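Local coordinates for protein D-lactate dehydrogenase (Fermentative) (Pseudomonas aeruginosa, PDB 6ABJ) that probably catalyses the NADH-dependent interconversion of pyruvate and D-lactate as a tetrameric, Rossmann-fold member of the D-isomer specific 2-hydroxyacid dehydrogenases, at residues 122-127 against 311-316; 140-143 against 148-151. One frame throughout, in Å; residues are numbered along the deposited sequence.

Contact 1: 122-127 against 311-316; sequences AEHAVG and HQAFLT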
loop_
_atom_site.group_PDB
_atom_site.type_symbol
_atom_site.label_atom_id
_atom_site.label_comp_id
_atom_site.label_asym_id
_atom_site.label_seq_id
_atom_site.Cartn_x
_atom_site.Cartn_y
_atom_site.Cartn_z
ATOM N N ALA B 122 9.449 -17.865 -18.458
ATOM C CA ALA B 122 10.405 -16.900 -18.969
ATOM C C ALA B 122 9.750 -15.475 -19.060
ATOM O O ALA B 122 10.406 -14.483 -18.811
ATOM C CB ALA B 122 10.908 -17.340 -20.336
ATOM N N GLU B 123 8.479 -15.429 -19.423
ATOM C CA GLU B 123 7.733 -14.199 -19.457
ATOM C C GLU B 123 7.683 -13.538 -18.063
ATOM O O GLU B 123 7.830 -12.312 -17.936
ATOM C CB GLU B 123 6.379 -14.395 -20.094
ATOM C CG GLU B 123 6.475 -14.617 -21.608
ATOM C CD GLU B 123 5.128 -14.915 -22.246
ATOM O OE1 GLU B 123 4.105 -14.649 -21.618
ATOM O OE2 GLU B 123 5.127 -15.440 -23.408
ATOM N N HIS B 124 7.500 -14.352 -17.043
ATOM C CA HIS B 124 7.420 -13.861 -15.704
ATOM C C HIS B 124 8.771 -13.276 -15.267
ATOM O O HIS B 124 8.805 -12.225 -14.653
ATOM C CB HIS B 124 7.030 -14.951 -14.764
ATOM C CG HIS B 124 6.687 -14.436 -13.392
ATOM N ND1 HIS B 124 5.470 -13.890 -13.104
ATOM C CD2 HIS B 124 7.368 -14.450 -12.231
ATOM C CE1 HIS B 124 5.420 -13.538 -11.824
ATOM N NE2 HIS B 124 6.561 -13.885 -11.266
ATOM N N ALA B 125 9.871 -13.932 -15.636
ATOM C CA ALA B 125 11.171 -13.410 -15.383
ATOM C C ALA B 125 11.315 -12.044 -16.034
ATOM O O ALA B 125 11.835 -11.117 -15.400
ATOM C CB ALA B 125 12.257 -14.370 -15.833
ATOM N N VAL B 126 10.909 -11.900 -17.294
ATOM C CA VAL B 126 11.014 -10.612 -17.960
ATOM C C VAL B 126 10.127 -9.556 -17.268
ATOM O O VAL B 126 10.530 -8.386 -17.128
ATOM C CB VAL B 126 10.722 -10.745 -19.474
ATOM C CG1 VAL B 126 10.756 -9.408 -20.156
ATOM C CG2 VAL B 126 11.721 -11.709 -20.114
ATOM N N GLY B 127 8.949 -9.946 -16.800
ATOM C CA GLY B 127 8.109 -9.030 -16.081
ATOM C C GLY B 127 8.778 -8.518 -14.784
ATOM O O GLY B 127 8.707 -7.324 -14.442
ATOM N N HIS B 311 6.117 -17.990 -6.077
ATOM C CA HIS B 311 6.190 -19.052 -7.085
ATOM C C HIS B 311 5.012 -19.029 -8.053
ATOM O O HIS B 311 4.165 -19.960 -8.120
ATOM C CB HIS B 311 6.361 -20.417 -6.451
ATOM C CG HIS B 311 6.980 -21.412 -7.390
ATOM N ND1 HIS B 311 7.822 -22.403 -6.956
ATOM C CD2 HIS B 311 6.975 -21.482 -8.746
ATOM C CE1 HIS B 311 8.318 -23.047 -8.007
ATOM N NE2 HIS B 311 7.806 -22.519 -9.106
ATOM N N GLN B 312 4.926 -17.877 -8.717
ATOM C CA GLN B 312 3.852 -17.442 -9.567
ATOM C C GLN B 312 4.202 -17.561 -11.039
ATOM O O GLN B 312 3.369 -17.312 -11.915
ATOM C CB GLN B 312 3.591 -15.944 -9.193
ATOM C CG GLN B 312 2.309 -15.373 -9.647
ATOM C CD GLN B 312 2.185 -13.887 -9.453
ATOM O OE1 GLN B 312 2.495 -13.354 -8.383
ATOM N NE2 GLN B 312 1.672 -13.222 -10.463
ATOM N N ALA B 313 5.380 -17.979 -11.349
ATOM C CA ALA B 313 5.892 -17.923 -12.728
ATOM C C ALA B 313 5.167 -18.829 -13.710
ATOM O O ALA B 313 5.079 -18.486 -14.873
ATOM C CB ALA B 313 7.389 -18.235 -12.780
ATOM N N PHE B 314 4.586 -19.924 -13.203
ATOM C CA PHE B 314 3.717 -20.763 -14.056
ATOM C C PHE B 314 2.247 -20.449 -13.964
ATOM O O PHE B 314 1.423 -21.154 -14.565
ATOM C CB PHE B 314 3.974 -22.262 -13.796
ATOM C CG PHE B 314 3.637 -22.724 -12.403
ATOM C CD1 PHE B 314 2.329 -23.000 -12.061
ATOM C CD2 PHE B 314 4.631 -22.937 -11.475
ATOM C CE1 PHE B 314 2.004 -23.423 -10.809
ATOM C CE2 PHE B 314 4.325 -23.426 -10.225
ATOM C CZ PHE B 314 3.009 -23.667 -9.900
ATOM N N LEU B 315 1.904 -19.334 -13.286
ATOM C CA LEU B 315 0.521 -18.981 -13.044
ATOM C C LEU B 315 -0.059 -18.185 -14.203
ATOM O O LEU B 315 -0.384 -16.972 -14.072
ATOM C CB LEU B 315 0.335 -18.225 -11.703
ATOM C CG LEU B 315 -1.076 -18.250 -11.095
ATOM C CD1 LEU B 315 -1.403 -19.608 -10.452
ATOM C CD2 LEU B 315 -1.311 -17.141 -10.101
ATOM N N THR B 316 -0.216 -18.856 -15.347
ATOM C CA THR B 316 -1.017 -18.381 -16.460
ATOM C C THR B 316 -2.089 -19.409 -16.826
ATOM O O THR B 316 -1.945 -20.585 -16.499
ATOM C CB THR B 316 -0.217 -18.132 -17.713
ATOM O OG1 THR B 316 0.328 -19.364 -18.216
ATOM C CG2 THR B 316 0.955 -17.147 -17.456
#
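The Gln312-Ala313 peptide lies over one face of the His124 ring, and no hydrogen bond joins the two segments. Gln312 C sits above the ring centre, 4.2 Å from the plane of His124, while Ala313 CA is offset toward the rim as a CH-pi donor, 3.9 Å from the centroid and 24° off the normal, and comes to 3.6 Å from His124 CG. Ala313 CB follows beside it, 3.8 Å from His124 CD2. The far end of the ring meets Gln312, whose NE2 approaches His124 CE1 at 4.0 Å, with ring and amide planes 57° apart. With CG anti to the backbone N (chi1 -169°), the imidazole projects off helix 118-134 to reach the turn, and His124 NE2 is hydrogen-bonded to Thr309 OG1, which with the face packing would help to hold the ring's rotation. The loop is a type I turn closed by Leu315 N on Gln312 O at 2.8 Å. Asp274 anchors its start, its two carboxylate oxygens accepting from the backbone N of Gln312 and of Ala313; from the second subunit, Arg134 bonds to the carbonyl oxygens of these residues. Phe314 stacks on Tyr116. Asp274 and Phe314 are NADH-binding residues, although no coenzyme occupies this chain; the contact thus lies beside the coenzyme site, where the NAD-binding Rossmann domain passes to the other domain.

Contact 2: 140-143 against 148-151; sequences YNRT and FSLH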
loop_
_atom_site.group_PDB
_atom_site.type_symbol
_atom_site.label_atom_id
_atom_site.label_comp_id
_atom_site.label_asym_id
_atom_site.label_seq_id
_atom_site.Cartn_x
_atom_site.Cartn_y
_atom_site.Cartn_z
ATOM N N TYR B 140 2.982 2.503 -9.190
ATOM C CA TYR B 140 1.590 2.182 -9.001
ATOM C C TYR B 140 1.121 2.680 -7.687
ATOM O O TYR B 140 0.050 3.324 -7.574
ATOM C CB TYR B 140 1.375 0.623 -9.120
ATOM C CG TYR B 140 0.044 0.217 -8.756
ATOM C CD1 TYR B 140 -1.030 0.475 -9.588
ATOM C CD2 TYR B 140 -0.183 -0.465 -7.567
ATOM C CE1 TYR B 140 -2.327 0.087 -9.248
ATOM C CE2 TYR B 140 -1.445 -0.800 -7.174
ATOM C CZ TYR B 140 -2.522 -0.569 -8.041
ATOM O OH TYR B 140 -3.770 -0.894 -7.639
ATOM N N ASN B 141 1.904 2.379 -6.639
ATOM C CA ASN B 141 1.505 2.791 -5.310
ATOM C C ASN B 141 1.475 4.314 -5.117
ATOM O O ASN B 141 0.684 4.803 -4.377
ATOM C CB ASN B 141 2.401 2.111 -4.258
ATOM C CG ASN B 141 2.033 0.621 -4.075
ATOM O OD1 ASN B 141 0.879 0.193 -4.266
ATOM N ND2 ASN B 141 3.004 -0.153 -3.723
ATOM N N ARG B 142 2.345 5.022 -5.804
ATOM C CA ARG B 142 2.280 6.458 -5.802
ATOM C C ARG B 142 1.084 6.995 -6.520
ATOM O O ARG B 142 0.273 7.726 -5.968
ATOM C CB ARG B 142 3.541 7.076 -6.439
ATOM C CG ARG B 142 4.799 6.902 -5.586
ATOM C CD ARG B 142 5.896 7.695 -6.247
ATOM N NE ARG B 142 7.175 7.392 -5.653
ATOM C CZ ARG B 142 8.346 7.906 -6.033
ATOM N NH1 ARG B 142 8.428 8.761 -7.068
ATOM N NH2 ARG B 142 9.449 7.503 -5.402
ATOM N N THR B 143 0.917 6.601 -7.766
ATOM C CA THR B 143 -0.187 7.229 -8.524
ATOM C C THR B 143 -1.576 6.877 -8.001
ATOM O O THR B 143 -2.522 7.684 -8.089
ATOM C CB THR B 143 -0.105 6.903 -10.036
ATOM O OG1 THR B 143 -0.269 5.508 -10.285
ATOM C CG2 THR B 143 1.229 7.346 -10.631
ATOM N N PHE B 148 2.061 11.834 -8.229
ATOM C CA PHE B 148 2.542 11.743 -9.604
ATOM C C PHE B 148 3.956 12.144 -9.787
ATOM O O PHE B 148 4.404 12.400 -10.902
ATOM C CB PHE B 148 1.575 12.550 -10.518
ATOM C CG PHE B 148 0.148 12.188 -10.354
ATOM C CD1 PHE B 148 -0.347 11.006 -10.879
ATOM C CD2 PHE B 148 -0.733 13.028 -9.659
ATOM C CE1 PHE B 148 -1.669 10.694 -10.735
ATOM C CE2 PHE B 148 -2.055 12.706 -9.533
ATOM C CZ PHE B 148 -2.502 11.488 -10.040
ATOM N N SER B 149 4.693 12.213 -8.676
ATOM C CA SER B 149 6.074 12.613 -8.700
ATOM C C SER B 149 6.970 11.445 -9.061
ATOM O O SER B 149 6.662 10.279 -8.809
ATOM C CB SER B 149 6.438 13.231 -7.347
ATOM O OG SER B 149 6.693 12.278 -6.349
ATOM N N LEU B 150 8.088 11.763 -9.747
ATOM C CA LEU B 150 8.892 10.769 -10.391
ATOM C C LEU B 150 10.234 10.505 -9.714
ATOM O O LEU B 150 11.015 9.636 -10.171
ATOM C CB LEU B 150 9.116 11.118 -11.876
ATOM C CG LEU B 150 7.877 11.137 -12.720
ATOM C CD1 LEU B 150 8.270 11.397 -14.173
ATOM C CD2 LEU B 150 7.133 9.809 -12.622
ATOM N N HIS B 151 10.553 11.253 -8.654
ATOM C CA HIS B 151 11.867 11.030 -7.953
ATOM C C HIS B 151 12.116 9.553 -7.648
ATOM O O HIS B 151 11.234 8.854 -7.159
ATOM C CB HIS B 151 12.008 11.842 -6.657
ATOM C CG HIS B 151 11.030 11.450 -5.580
ATOM N ND1 HIS B 151 11.323 10.482 -4.646
ATOM C CD2 HIS B 151 9.744 11.798 -5.368
ATOM C CE1 HIS B 151 10.271 10.276 -3.881
ATOM N NE2 HIS B 151 9.283 11.042 -4.317
#
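Arg142 lays its guanidinium flat on the imidazole of His151, the centres 3.9 Å apart and the planes inclined by 24°. NH1 sits over the middle of the ring, while Arg142 NH2 comes to 3.3 Å from His151 CE1. The same group works through its edge: Arg142 NH1 and Arg142 NH2 converge on His151 O, each at 2.8 Å, with NH2 nearly in line with the C=O bond. Arg142 NH1 also donates to Ser149 O at 2.9 Å, from well above that carbonyl's plane. All three bonds are bent (N-H...O 141-149°), NH1 dividing between two carbonyls. The chain extended from CG to NE carries the guanidinium out from helix 136-143, and the bonds tie the loop back to it. Nearer the helix end, Thr143 CG2 approaches Phe148 CD1 at 4.0 Å, the side chains crossing at about a right angle. Thr143 OG1 bonds to Val308 O of the second subunit, and the Phe148 ring meets Phe283 there. The stacked cation would tend to disfavour a protonated His151, while Asp289 of the third subunit, bonded to His151 ND1 and weakly paired with Arg142, would favour it; the balance is not decided.

In sequence, contact 2 falls between the two segments of contact 1, and their first segments lie on successive helices, 118-134 and 136-143. In space they are separate: the centres are 25 Å apart and the nearest atoms about 12 Å. Contact 1 lies about 8 Å from the chain's centre and includes the NADH-binding Phe314, its coenzyme site empty in this chain; contact 2 is about 30 Å out and away from the known coenzyme residues. Both touch the second subunit, and there Leu150 of contact 2 packs on that subunit's His311, a residue of its own 311-316 loop, so the interface brings the two regions together between chains.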